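E3 ubiquitin-protein ligase RNF31 (Mus musculus, PDB 5Y3T) is an E3 ubiquitin ligase (HOIP) that transfers ubiquitin to proteins and interacts with HOIL-1, probably through the UBA domain pair of this fragment. Local coordinates at residues B[103-108]-B[128-133]; B[55-60]-B[85-90]; B[23-28]-B[41-46]; B[34-39]-B[51-56]; B[117-122]-B[132-137]. One frame throughout, in Å; residues are numbered along the deposited sequence.

Contact 1 of 5, residues B[103-108]-B[128-133]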
# COMPACT_ATOMS: atom_id res chain seq x y z
N HIS B 103 -0.14 -7.67 -13.67
CA HIS B 103 -1.54 -7.56 -14.07
C HIS B 103 -1.91 -6.10 -14.34
O HIS B 103 -2.55 -5.83 -15.32
CB HIS B 103 -2.45 -8.19 -13.02
CG HIS B 103 -3.90 -8.01 -13.29
ND1 HIS B 103 -4.65 -8.94 -13.98
CD2 HIS B 103 -4.75 -7.00 -12.97
CE1 HIS B 103 -5.90 -8.51 -14.07
NE2 HIS B 103 -5.99 -7.34 -13.46
N GLU B 104 -1.46 -5.15 -13.52
CA GLU B 104 -1.73 -3.75 -13.84
C GLU B 104 -1.02 -3.26 -15.12
O GLU B 104 -1.64 -2.64 -15.99
CB GLU B 104 -1.37 -2.81 -12.70
CG GLU B 104 -2.34 -1.63 -12.66
CD GLU B 104 -1.87 -0.44 -11.84
OE1 GLU B 104 -0.94 -0.59 -11.01
OE2 GLU B 104 -2.45 0.65 -12.03
N LEU B 105 0.28 -3.52 -15.22
CA LEU B 105 1.01 -3.04 -16.37
C LEU B 105 0.43 -3.61 -17.66
O LEU B 105 0.39 -2.91 -18.67
CB LEU B 105 2.50 -3.32 -16.23
CG LEU B 105 3.15 -2.40 -15.18
CD1 LEU B 105 4.57 -2.84 -14.92
CD2 LEU B 105 3.14 -0.94 -15.60
N GLN B 106 -0.06 -4.84 -17.60
CA GLN B 106 -0.75 -5.49 -18.71
C GLN B 106 -2.01 -4.76 -19.15
O GLN B 106 -2.24 -4.57 -20.33
CB GLN B 106 -1.15 -6.89 -18.28
CG GLN B 106 -2.01 -7.65 -19.28
CD GLN B 106 -1.35 -8.94 -19.67
OE1 GLN B 106 -1.64 -10.00 -19.11
NE2 GLN B 106 -0.39 -8.84 -20.59
N SER B 107 -2.82 -4.37 -18.19
CA SER B 107 -4.05 -3.66 -18.48
C SER B 107 -3.76 -2.24 -19.00
O SER B 107 -4.56 -1.66 -19.73
CB SER B 107 -4.97 -3.64 -17.24
OG SER B 107 -4.59 -2.62 -16.32
N LEU B 108 -2.61 -1.69 -18.65
CA LEU B 108 -2.18 -0.38 -19.12
C LEU B 108 -1.41 -0.41 -20.44
O LEU B 108 -0.80 0.60 -20.78
CB LEU B 108 -1.32 0.31 -18.04
CG LEU B 108 -2.07 1.18 -17.04
CD1 LEU B 108 -3.44 0.62 -16.62
CD2 LEU B 108 -1.18 1.46 -15.84
N ALA B 128 5.30 2.80 -10.81
CA ALA B 128 5.31 4.15 -11.37
C ALA B 128 6.54 4.32 -12.25
O ALA B 128 6.41 4.68 -13.42
CB ALA B 128 5.32 5.17 -10.27
N ARG B 129 7.71 3.97 -11.73
CA ARG B 129 8.97 4.07 -12.50
C ARG B 129 9.09 3.10 -13.64
O ARG B 129 9.67 3.45 -14.66
CB ARG B 129 10.19 3.96 -11.62
CG ARG B 129 10.42 5.25 -10.88
CD ARG B 129 11.55 5.15 -9.90
NE ARG B 129 11.57 6.35 -9.06
CZ ARG B 129 12.47 6.59 -8.12
NH1 ARG B 129 13.44 5.71 -7.87
NH2 ARG B 129 12.39 7.72 -7.42
N ALA B 130 8.55 1.89 -13.51
CA ALA B 130 8.51 0.97 -14.68
C ALA B 130 7.65 1.53 -15.84
O ALA B 130 8.07 1.54 -16.99
CB ALA B 130 8.02 -0.40 -14.26
N LEU B 131 6.45 2.03 -15.53
CA LEU B 131 5.55 2.63 -16.54
C LEU B 131 6.19 3.78 -17.34
O LEU B 131 6.07 3.85 -18.57
CB LEU B 131 4.32 3.17 -15.83
CG LEU B 131 3.14 3.58 -16.68
CD1 LEU B 131 2.62 2.42 -17.51
CD2 LEU B 131 2.09 4.11 -15.73
N THR B 132 6.86 4.68 -16.61
CA THR B 132 7.70 5.74 -17.18
C THR B 132 8.63 5.13 -18.22
O THR B 132 8.48 5.45 -19.40
CB THR B 132 8.51 6.51 -16.10
OG1 THR B 132 7.62 7.10 -15.15
CG2 THR B 132 9.32 7.66 -16.71
N GLU B 133 9.49 4.18 -17.81
CA GLU B 133 10.54 3.62 -18.69
C GLU B 133 9.97 2.92 -19.95
O GLU B 133 10.44 3.13 -21.04
CB GLU B 133 11.49 2.67 -17.91
CG GLU B 133 12.94 2.62 -18.46
CD GLU B 133 13.72 1.36 -18.07
OE1 GLU B 133 14.84 1.47 -17.51
OE2 GLU B 133 13.22 0.23 -18.32

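Contact 2 of 5, residues B[55-60]-B[85-90]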
# COMPACT_ATOMS: atom_id res chain seq x y z
N GLU B 55 18.09 -12.66 0.13
CA GLU B 55 18.54 -13.49 -0.98
C GLU B 55 17.64 -14.74 -1.11
O GLU B 55 17.25 -15.10 -2.22
CB GLU B 55 20.04 -13.81 -0.76
CG GLU B 55 20.80 -14.66 -1.79
CD GLU B 55 22.29 -14.80 -1.40
OE1 GLU B 55 22.78 -15.93 -1.10
OE2 GLU B 55 22.97 -13.75 -1.34
N MET B 56 17.28 -15.34 0.03
CA MET B 56 16.45 -16.55 0.07
C MET B 56 15.02 -16.24 -0.34
O MET B 56 14.40 -17.01 -1.08
CB MET B 56 16.49 -17.19 1.49
CG MET B 56 15.53 -18.37 1.76
SD MET B 56 15.88 -19.31 3.30
CE MET B 56 15.93 -17.94 4.47
N VAL B 57 14.51 -15.11 0.15
CA VAL B 57 13.14 -14.66 -0.20
C VAL B 57 12.96 -14.53 -1.71
O VAL B 57 11.93 -15.00 -2.25
CB VAL B 57 12.79 -13.37 0.57
CG1 VAL B 57 11.49 -12.72 0.07
CG2 VAL B 57 12.69 -13.64 2.06
N ALA B 58 13.96 -13.95 -2.40
CA ALA B 58 13.94 -13.76 -3.86
C ALA B 58 14.01 -15.04 -4.67
O ALA B 58 13.28 -15.20 -5.66
CB ALA B 58 15.04 -12.79 -4.32
N GLU B 59 14.89 -15.94 -4.27
CA GLU B 59 14.98 -17.26 -4.96
C GLU B 59 13.72 -18.08 -4.75
O GLU B 59 13.20 -18.63 -5.73
CB GLU B 59 16.29 -18.07 -4.68
CG GLU B 59 16.71 -18.33 -3.24
CD GLU B 59 18.20 -18.71 -3.10
OE1 GLU B 59 18.75 -19.39 -4.01
OE2 GLU B 59 18.84 -18.32 -2.09
N LEU B 60 13.20 -18.14 -3.54
CA LEU B 60 11.93 -18.87 -3.27
C LEU B 60 10.76 -18.22 -3.99
O LEU B 60 9.91 -18.92 -4.55
CB LEU B 60 11.62 -18.97 -1.77
CG LEU B 60 12.65 -19.66 -0.87
CD1 LEU B 60 12.20 -19.56 0.58
CD2 LEU B 60 12.90 -21.11 -1.27
N GLY B 85 8.91 -10.43 9.19
CA GLY B 85 9.89 -11.51 9.29
C GLY B 85 9.32 -12.93 9.21
O GLY B 85 10.06 -13.90 9.41
N ASN B 86 8.04 -13.07 8.90
CA ASN B 86 7.50 -14.40 8.62
C ASN B 86 7.93 -14.82 7.21
O ASN B 86 7.39 -14.31 6.24
CB ASN B 86 5.98 -14.37 8.73
CG ASN B 86 5.35 -15.74 8.55
OD1 ASN B 86 5.73 -16.53 7.66
ND2 ASN B 86 4.34 -16.00 9.36
N LEU B 87 8.85 -15.79 7.11
CA LEU B 87 9.42 -16.19 5.81
C LEU B 87 8.37 -16.61 4.78
O LEU B 87 8.34 -16.06 3.66
CB LEU B 87 10.47 -17.29 5.96
CG LEU B 87 11.38 -17.51 4.75
CD1 LEU B 87 11.89 -16.18 4.24
CD2 LEU B 87 12.56 -18.44 5.05
N ASP B 88 7.49 -17.52 5.16
CA ASP B 88 6.49 -18.06 4.22
C ASP B 88 5.48 -16.97 3.81
O ASP B 88 4.98 -16.96 2.71
CB ASP B 88 5.69 -19.26 4.79
CG ASP B 88 6.09 -20.63 4.20
OD1 ASP B 88 6.62 -20.74 3.07
OD2 ASP B 88 5.78 -21.63 4.90
N GLU B 89 5.13 -16.07 4.71
CA GLU B 89 4.25 -14.99 4.26
C GLU B 89 4.94 -13.98 3.35
O GLU B 89 4.32 -13.44 2.44
CB GLU B 89 3.64 -14.30 5.45
CG GLU B 89 2.63 -15.22 6.09
CD GLU B 89 1.88 -14.54 7.20
OE1 GLU B 89 2.16 -13.34 7.52
OE2 GLU B 89 1.02 -15.25 7.73
N ALA B 90 6.24 -13.82 3.58
CA ALA B 90 7.04 -12.83 2.91
C ALA B 90 7.23 -13.25 1.49
O ALA B 90 7.22 -12.42 0.58
CB ALA B 90 8.38 -12.70 3.62

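Contact 3 of 5, residues B[23-28]-B[41-46]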
# COMPACT_ATOMS: atom_id res chain seq x y z
N ALA B 23 20.33 4.27 15.30
CA ALA B 23 21.32 3.65 14.39
C ALA B 23 20.87 3.51 12.93
O ALA B 23 21.56 2.87 12.15
CB ALA B 23 21.75 2.29 14.91
N GLY B 24 19.73 4.11 12.56
CA GLY B 24 19.24 4.04 11.17
C GLY B 24 18.36 2.87 10.79
O GLY B 24 18.06 2.68 9.61
N ALA B 25 17.95 2.06 11.76
CA ALA B 25 17.00 0.95 11.50
C ALA B 25 15.57 1.38 11.82
O ALA B 25 15.28 1.86 12.94
CB ALA B 25 17.36 -0.27 12.32
N SER B 26 14.68 1.16 10.85
CA SER B 26 13.24 1.33 11.04
C SER B 26 12.66 0.35 12.08
O SER B 26 13.20 -0.76 12.31
CB SER B 26 12.48 1.17 9.71
OG SER B 26 12.49 -0.18 9.22
N PRO B 27 11.54 0.71 12.69
CA PRO B 27 10.99 -0.22 13.66
C PRO B 27 10.55 -1.60 13.10
O PRO B 27 10.64 -2.59 13.82
CB PRO B 27 9.82 0.56 14.26
CG PRO B 27 10.23 1.99 14.11
CD PRO B 27 10.89 2.04 12.76
N GLU B 28 10.14 -1.66 11.84
CA GLU B 28 9.79 -2.93 11.22
C GLU B 28 11.03 -3.83 10.91
O GLU B 28 10.90 -5.05 10.94
CB GLU B 28 8.85 -2.79 10.00
CG GLU B 28 8.98 -1.55 9.13
CD GLU B 28 8.31 -0.33 9.74
OE1 GLU B 28 7.07 -0.29 9.82
OE2 GLU B 28 9.02 0.55 10.18
N VAL B 41 20.39 -8.72 20.06
CA VAL B 41 21.18 -7.65 19.46
C VAL B 41 20.69 -7.47 18.01
O VAL B 41 21.37 -7.84 17.02
CB VAL B 41 22.69 -8.02 19.45
CG1 VAL B 41 23.29 -7.92 20.84
CG2 VAL B 41 22.95 -9.44 18.89
N PRO B 42 19.50 -6.89 17.86
CA PRO B 42 18.93 -6.78 16.50
C PRO B 42 19.76 -6.00 15.48
O PRO B 42 19.75 -6.35 14.31
CB PRO B 42 17.58 -6.07 16.74
CG PRO B 42 17.70 -5.45 18.10
CD PRO B 42 18.60 -6.36 18.89
N LEU B 43 20.44 -4.95 15.90
CA LEU B 43 21.28 -4.19 14.97
C LEU B 43 22.35 -5.04 14.36
O LEU B 43 22.54 -5.02 13.14
CB LEU B 43 21.91 -2.97 15.64
CG LEU B 43 20.89 -1.91 16.10
CD1 LEU B 43 21.60 -0.80 16.86
CD2 LEU B 43 20.11 -1.35 14.90
N GLN B 44 23.02 -5.82 15.20
CA GLN B 44 24.07 -6.72 14.71
C GLN B 44 23.51 -7.70 13.71
O GLN B 44 24.06 -7.81 12.62
CB GLN B 44 24.76 -7.47 15.85
CG GLN B 44 25.81 -6.63 16.58
CD GLN B 44 26.48 -7.40 17.69
OE1 GLN B 44 26.95 -8.52 17.48
NE2 GLN B 44 26.49 -6.83 18.90
N TRP B 45 22.41 -8.36 14.06
CA TRP B 45 21.77 -9.32 13.16
C TRP B 45 21.45 -8.72 11.81
O TRP B 45 21.69 -9.36 10.79
CB TRP B 45 20.52 -9.96 13.78
CG TRP B 45 19.96 -11.12 12.96
CD1 TRP B 45 20.25 -12.45 13.09
CD2 TRP B 45 19.02 -11.02 11.87
NE1 TRP B 45 19.55 -13.19 12.16
CE2 TRP B 45 18.78 -12.34 11.41
CE3 TRP B 45 18.34 -9.95 11.25
CZ2 TRP B 45 17.91 -12.61 10.36
CZ3 TRP B 45 17.48 -10.21 10.20
CH2 TRP B 45 17.27 -11.54 9.76
N LEU B 46 20.89 -7.51 11.79
CA LEU B 46 20.55 -6.85 10.53
C LEU B 46 21.77 -6.63 9.67
O LEU B 46 21.73 -7.03 8.52
CB LEU B 46 19.81 -5.52 10.76
CG LEU B 46 18.36 -5.66 11.24
CD1 LEU B 46 17.87 -4.36 11.86
CD2 LEU B 46 17.41 -6.09 10.14

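Contact 4 of 5, residues B[34-39]-B[51-56]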
# COMPACT_ATOMS: atom_id res chain seq x y z
N LEU B 34 13.84 -9.49 15.38
CA LEU B 34 13.43 -10.10 16.64
C LEU B 34 12.56 -11.33 16.41
O LEU B 34 12.82 -12.39 16.96
CB LEU B 34 12.70 -9.11 17.55
CG LEU B 34 13.52 -7.91 18.12
CD1 LEU B 34 12.70 -6.91 18.94
CD2 LEU B 34 14.67 -8.42 18.96
N GLN B 35 11.55 -11.21 15.57
CA GLN B 35 10.62 -12.33 15.30
C GLN B 35 11.28 -13.52 14.61
O GLN B 35 11.00 -14.65 14.99
CB GLN B 35 9.50 -11.88 14.38
CG GLN B 35 8.61 -10.83 14.97
CD GLN B 35 7.76 -11.44 16.02
OE1 GLN B 35 8.10 -11.38 17.19
NE2 GLN B 35 6.67 -12.06 15.62
N TYR B 36 12.09 -13.27 13.58
CA TYR B 36 12.78 -14.32 12.84
C TYR B 36 13.87 -15.08 13.64
O TYR B 36 13.92 -16.31 13.60
CB TYR B 36 13.42 -13.74 11.58
CG TYR B 36 13.86 -14.78 10.57
CD1 TYR B 36 12.91 -15.49 9.81
CD2 TYR B 36 15.20 -15.07 10.37
CE1 TYR B 36 13.30 -16.46 8.88
CE2 TYR B 36 15.60 -16.04 9.45
CZ TYR B 36 14.65 -16.72 8.70
OH TYR B 36 15.04 -17.67 7.80
N SER B 37 14.71 -14.36 14.36
CA SER B 37 15.91 -14.92 14.95
C SER B 37 15.90 -15.05 16.46
O SER B 37 16.73 -15.76 17.01
CB SER B 37 17.07 -14.07 14.56
OG SER B 37 16.98 -12.87 15.27
N GLY B 38 15.03 -14.32 17.14
CA GLY B 38 15.11 -14.20 18.59
C GLY B 38 16.37 -13.48 19.11
O GLY B 38 16.59 -13.45 20.32
N THR B 39 17.19 -12.90 18.24
CA THR B 39 18.41 -12.16 18.65
C THR B 39 18.17 -11.11 19.76
O THR B 39 17.12 -10.44 19.80
CB THR B 39 19.10 -11.49 17.43
OG1 THR B 39 20.30 -10.84 17.83
CG2 THR B 39 18.18 -10.42 16.78
N SER B 51 20.86 -9.77 4.50
CA SER B 51 21.07 -10.01 3.08
C SER B 51 20.98 -11.48 2.69
O SER B 51 20.65 -11.77 1.55
CB SER B 51 22.41 -9.43 2.62
OG SER B 51 23.45 -10.31 3.00
N TYR B 52 21.29 -12.40 3.61
CA TYR B 52 21.19 -13.84 3.29
C TYR B 52 19.73 -14.24 3.29
O TYR B 52 19.32 -15.04 2.45
CB TYR B 52 21.95 -14.75 4.29
CG TYR B 52 23.48 -14.67 4.28
CD1 TYR B 52 24.20 -14.24 3.15
CD2 TYR B 52 24.22 -15.06 5.41
CE1 TYR B 52 25.59 -14.18 3.16
CE2 TYR B 52 25.61 -15.02 5.43
CZ TYR B 52 26.28 -14.58 4.30
OH TYR B 52 27.64 -14.52 4.30
N VAL B 53 18.96 -13.71 4.24
CA VAL B 53 17.51 -13.93 4.28
C VAL B 53 16.82 -13.33 3.06
O VAL B 53 16.05 -14.02 2.43
CB VAL B 53 16.86 -13.39 5.55
CG1 VAL B 53 15.35 -13.63 5.51
CG2 VAL B 53 17.49 -14.04 6.79
N LEU B 54 17.15 -12.09 2.67
CA LEU B 54 16.50 -11.46 1.48
C LEU B 54 16.85 -12.17 0.21
O LEU B 54 15.99 -12.36 -0.67
CB LEU B 54 16.79 -9.94 1.41
CG LEU B 54 16.33 -9.17 2.69
CD1 LEU B 54 16.66 -7.69 2.72
CD2 LEU B 54 14.84 -9.36 2.90
N GLU B 55 18.09 -12.66 0.13
CA GLU B 55 18.54 -13.49 -0.98
C GLU B 55 17.64 -14.74 -1.11
O GLU B 55 17.25 -15.10 -2.22
CB GLU B 55 20.04 -13.81 -0.76
CG GLU B 55 20.80 -14.66 -1.79
CD GLU B 55 22.29 -14.80 -1.40
OE1 GLU B 55 22.78 -15.93 -1.10
OE2 GLU B 55 22.97 -13.75 -1.34
N MET B 56 17.28 -15.34 0.03
CA MET B 56 16.45 -16.55 0.07
C MET B 56 15.02 -16.24 -0.34
O MET B 56 14.40 -17.01 -1.08
CB MET B 56 16.49 -17.19 1.49
CG MET B 56 15.53 -18.37 1.76
SD MET B 56 15.88 -19.31 3.30
CE MET B 56 15.93 -17.94 4.47

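Contact 5 of 5, residues B[117-122]-B[132-137]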
# COMPACT_ATOMS: atom_id res chain seq x y z
N LEU B 117 8.37 -7.48 -16.99
CA LEU B 117 9.15 -8.25 -16.02
C LEU B 117 10.53 -7.65 -15.82
O LEU B 117 10.96 -7.45 -14.67
CB LEU B 117 9.27 -9.74 -16.41
CG LEU B 117 7.99 -10.50 -16.76
CD1 LEU B 117 8.29 -11.98 -16.93
CD2 LEU B 117 6.92 -10.29 -15.70
N GLN B 118 11.18 -7.28 -16.91
CA GLN B 118 12.53 -6.68 -16.85
C GLN B 118 12.49 -5.30 -16.20
O GLN B 118 13.33 -5.02 -15.37
CB GLN B 118 13.17 -6.57 -18.24
CG GLN B 118 13.47 -7.93 -18.89
CD GLN B 118 12.21 -8.72 -19.30
OE1 GLN B 118 11.11 -8.15 -19.42
NE2 GLN B 118 12.36 -10.03 -19.51
N ALA B 119 11.49 -4.47 -16.56
CA ALA B 119 11.32 -3.13 -15.97
C ALA B 119 10.93 -3.11 -14.49
O ALA B 119 11.31 -2.20 -13.76
CB ALA B 119 10.29 -2.33 -16.75
N LEU B 120 10.12 -4.09 -14.06
CA LEU B 120 9.79 -4.22 -12.66
C LEU B 120 11.03 -4.61 -11.86
O LEU B 120 11.30 -4.03 -10.81
CB LEU B 120 8.61 -5.19 -12.43
CG LEU B 120 7.25 -4.55 -12.71
CD1 LEU B 120 6.15 -5.57 -12.70
CD2 LEU B 120 6.95 -3.41 -11.74
N PHE B 121 11.77 -5.59 -12.34
CA PHE B 121 13.07 -5.97 -11.72
C PHE B 121 14.03 -4.78 -11.70
O PHE B 121 14.60 -4.44 -10.64
CB PHE B 121 13.72 -7.19 -12.43
CG PHE B 121 15.08 -7.54 -11.90
CD1 PHE B 121 15.22 -8.19 -10.68
CD2 PHE B 121 16.23 -7.19 -12.60
CE1 PHE B 121 16.48 -8.49 -10.18
CE2 PHE B 121 17.50 -7.48 -12.09
CZ PHE B 121 17.62 -8.14 -10.89
N GLN B 122 14.19 -4.15 -12.86
CA GLN B 122 15.10 -2.99 -13.01
C GLN B 122 14.83 -1.88 -11.99
O GLN B 122 15.77 -1.26 -11.52
CB GLN B 122 15.07 -2.44 -14.46
CG GLN B 122 16.36 -1.80 -14.96
CD GLN B 122 17.55 -2.78 -14.94
OE1 GLN B 122 17.45 -3.92 -15.42
NE2 GLN B 122 18.66 -2.35 -14.37
N THR B 132 6.86 4.68 -16.61
CA THR B 132 7.70 5.74 -17.18
C THR B 132 8.63 5.13 -18.22
O THR B 132 8.48 5.45 -19.40
CB THR B 132 8.51 6.51 -16.10
OG1 THR B 132 7.62 7.10 -15.15
CG2 THR B 132 9.32 7.66 -16.71
N GLU B 133 9.49 4.18 -17.81
CA GLU B 133 10.54 3.62 -18.69
C GLU B 133 9.97 2.92 -19.95
O GLU B 133 10.44 3.13 -21.04
CB GLU B 133 11.49 2.67 -17.91
CG GLU B 133 12.94 2.62 -18.46
CD GLU B 133 13.72 1.36 -18.07
OE1 GLU B 133 14.84 1.47 -17.51
OE2 GLU B 133 13.22 0.23 -18.32
N LEU B 134 8.92 2.14 -19.77
CA LEU B 134 8.22 1.43 -20.85
C LEU B 134 7.56 2.31 -21.91
O LEU B 134 7.30 1.85 -23.03
CB LEU B 134 7.12 0.54 -20.24
CG LEU B 134 7.59 -0.76 -19.57
CD1 LEU B 134 6.58 -1.29 -18.57
CD2 LEU B 134 7.89 -1.82 -20.61
N GLN B 135 7.25 3.55 -21.57
CA GLN B 135 6.61 4.47 -22.51
C GLN B 135 7.57 5.50 -23.10
O GLN B 135 7.15 6.31 -23.95
CB GLN B 135 5.47 5.20 -21.84
CG GLN B 135 4.30 4.29 -21.53
CD GLN B 135 3.20 5.03 -20.80
OE1 GLN B 135 2.04 5.01 -21.20
NE2 GLN B 135 3.57 5.74 -19.77
N ARG B 136 8.82 5.47 -22.68
CA ARG B 136 9.82 6.30 -23.31
C ARG B 136 9.77 6.20 -24.82
O ARG B 136 9.66 7.23 -25.50
CB ARG B 136 11.22 5.99 -22.80
CG ARG B 136 11.49 6.66 -21.46
CD ARG B 136 12.96 7.05 -21.24
NE ARG B 136 12.95 8.06 -20.20
CZ ARG B 136 12.79 7.82 -18.90
NH1 ARG B 136 12.71 6.55 -18.42
NH2 ARG B 136 12.72 8.84 -18.06
N GLN B 137 9.80 4.99 -25.36
CA GLN B 137 9.78 4.84 -26.84
C GLN B 137 8.57 5.47 -27.51
O GLN B 137 8.67 5.97 -28.62
CB GLN B 137 9.91 3.38 -27.26
CG GLN B 137 11.36 2.90 -27.23
CD GLN B 137 11.59 1.64 -28.06
OE1 GLN B 137 10.66 0.87 -28.33
NE2 GLN B 137 12.84 1.42 -28.45

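Contact 1 of 5, residues B[103-108]-B[128-133]
Leu-105, near the end of helix 87-107, meets Ala-130 and Leu-131 of helix 127-145. Its CB already points at the other helix. CG lies opposite the carbonyl carbon and beside the backbone N (chi1 -72°), which carries the fork across the gap. From there the two methyls part: CD1 reaches the CB of Ala-130 at 4.3 Å, and CD2 meets CD1 of Leu-131 at 3.9 Å. Leu-131 comes at a slant, its own CG swung anti to the backbone N (chi1 -168°), and its other methyl, CD2, lies 4.2 Å from CD2 of Leu-108. Leu-131 thus touches both the last helical turn, through Leu-105, and the first residue past it, Leu-108. At that helix end Glu-104 O takes two donors, Ser-107 OG at 3.0 Å and the backbone N of Leu-108. All four touching residues are buried and the contact is wholly apolar. Leu-120 of helix 116-122 packs on both Leu-105 and Ala-130, Phe-110 of a loop reaches Leu-131, and aromatic packing from another protein chain reaches Leu-108 and Leu-131, so helix 116-122 and that other chain both border the leucine contact.

Contact 2 of 5, residues B[55-60]-B[85-90]
The N-capped first turn of helix 87-107 sets Leu-87 against Met-56 and Val-57 on helix 42-64, an illustration of how a helix start can double as a packing element. Leu-87 divides its work between its two methyls. CD1 touches CG2 of Val-57 at 3.4 Å, a tight fit, and these side chains run alongside each other in opposite directions. CD2 faces the methionine, 3.5 Å from Met-56 CE and 3.9 Å from Met-56 SD, and there the two side chains cross at about a right angle. A bend at the last torsion of Met-56 (chi3 52°) folds its methyl back to the leucine. CG1 of Val-57 lies 4.3 Å from Ala-90 O, about one turn further along helix 87-107, and the backbones are nearest at this same pair of residues. The turn carrying Leu-87 is fixed by Asn-86 in the N-cap position: its OD1 accepts from Glu-89 N at 3.0 Å in a nearly straight bond (166°), although the donor stands well above the amide's carbonyl plane. Glu-89 also forms a salt bridge with Arg-83, and Tyr-36 of helix 27-37 packs on both Met-56 and Leu-87. An Asn N-cap followed directly by a leucine whose tip reaches helix 42-64 makes this an N-capped helix start packed against a second helix, within the all-helical UBA domain pair.

Contact 3 of 5, residues B[23-28]-B[41-46]
The unusual feature here is that the touching residues on one side belong to a connection, not a helix: the methyls of Ala-23 and Ala-25, on the turn that leaves helix 2-22, receive the forked end of Leu-43. The glycine between them takes positive phi (88°) as the C-prime residue of a Schellman motif closing that helix, and the reversal leaves both alanine CB atoms pointing at helix 42-64. CD1 of Leu-43 lies 3.7 Å from Ala-23 CB. Its CD2 comes within 3.9 Å of Ala-25 CB and 4.0 Å of Ala-23 CB, and so touches both methyls. Leu-43 has CG opposite its carbonyl carbon (chi1 -65°), which directs the fork toward the two alanines. One turn on, Leu-46 adds CD1 at 4.1 Å from Ala-25 CB, giving that methyl two leucines to rest on. The connection then passes at once into a new helix. Ser-26 is its N-cap, with its hydroxyl bound to a backbone N just beyond the segment and its own N donating to Glu-29 OE1, a reciprocal pattern consistent with a capping box. Trp-45 packs on Ala-33, Tyr-36 and Ser-37 of helix 27-37, while Pro-27 and Pro-42 rest on Ile-17 and Met-16 of helix 2-22, so the contact sits where helices 2-22, 27-37 and 42-64 pack on one another.

Contact 4 of 5, residues B[34-39]-B[51-56]
Tyr-36 and Val-53 approach from opposite directions, the aromatic side chain reaching out of helix 27-37 and the branched aliphatic one out of helix 42-64, while Met-56 meets the far end of the tyrosine at a slant. The backbones stay well apart, 9.8 Å between the CA atoms of Tyr-36 and Val-53, and it is the length of the tyrosine that spans the gap. Its ring leaves the helix anti to the backbone N (chi1 -165°), which aims the phenol at the other helix. One corner of the ring, CE2, lies 3.8 Å from CG2 of Val-53. The oxygen goes further: Tyr-36 OH touches Met-56 CE at 3.5 Å, an ordinary contact between a hydroxyl and a methyl. CG2 of Val-53, the methyl that meets the ring, stands opposite the carbonyl carbon, beside the backbone N. Just beyond the tyrosine, helix 27-37 stops in an ST turn, in which Ser-37 OG accepts from Thr-39 N at 3.0 Å (166°) and Gly-38 adopts positive phi. Around the contact, Trp-80 of helix 73-82 meets Tyr-36 edge-to-face and also packs on Val-53. Trp-45 of helix 42-64 touches Tyr-36 and Val-53 alike. Tyr-36, on helix 27-37, thus touches side chains of helices 42-64 and 73-82, and through Leu-87 of helix 87-107 as well.

Contact 5 of 5, residues B[117-122]-B[132-137]
A nearly stretched chain, CG anti to the backbone N (chi1 -150°) and the next bond also extended (chi2 -158°), carries the carboxylate of Glu-133 out to Ala-119 and Gln-122 on helix 116-122. Its two oxygens part company there. OE2 stops 4.2 Å from the methyl CB of Ala-119, and OE1 stands 4.4 Å from the aliphatic CG of Gln-122, whose amide end leads away from helix 127-145. The same alanine methyl also meets CG of Leu-134 at 4.2 Å, so Ala-119 lies against an acidic and an apolar side chain at once. The short helical segments are 10.3 Å apart at their axes' closest approach and run at 132° between their N-to-C directions. The compact alanine is the point where the backbones come nearest, with 7.3 Å between the CA atoms of Ala-119 and Glu-133. His-123, which follows helix 116-122, binds Ala-119 O through ND1 and touches Glu-133, while Phe-110 packs on Leu-134. Within helix 127-145 the guanidinium of Arg-136 has CG of Glu-133 at its edge. Chemically, no polar bond joins Glu-133 to segment 117-122, so this interface probably rests on dispersion, with little directional constraint on the carboxylate from that side.

The five contacts form two clusters. Contact 4 joins helix 27-37 to helix 42-64, and contact 3 packs the connection leading into helix 27-37 on the same helix 42-64; their segments alternate along the chain, and they touch through Trp-45. Contact 2 follows on helix 42-64, shares Met-56 with contact 4, and lies 9 Å from it between centres. Contacts 1 and 5 make the second cluster, centres 7 Å apart, both on helix 127-145 and touching through Ala-119, Leu-120 and Ala-130. Helix 87-107 spans the two: it begins in contact 2 and ends in contact 1, centres 25 Å apart. Contact 3 lies 33 Å from both contact 1 and contact 5 between centres.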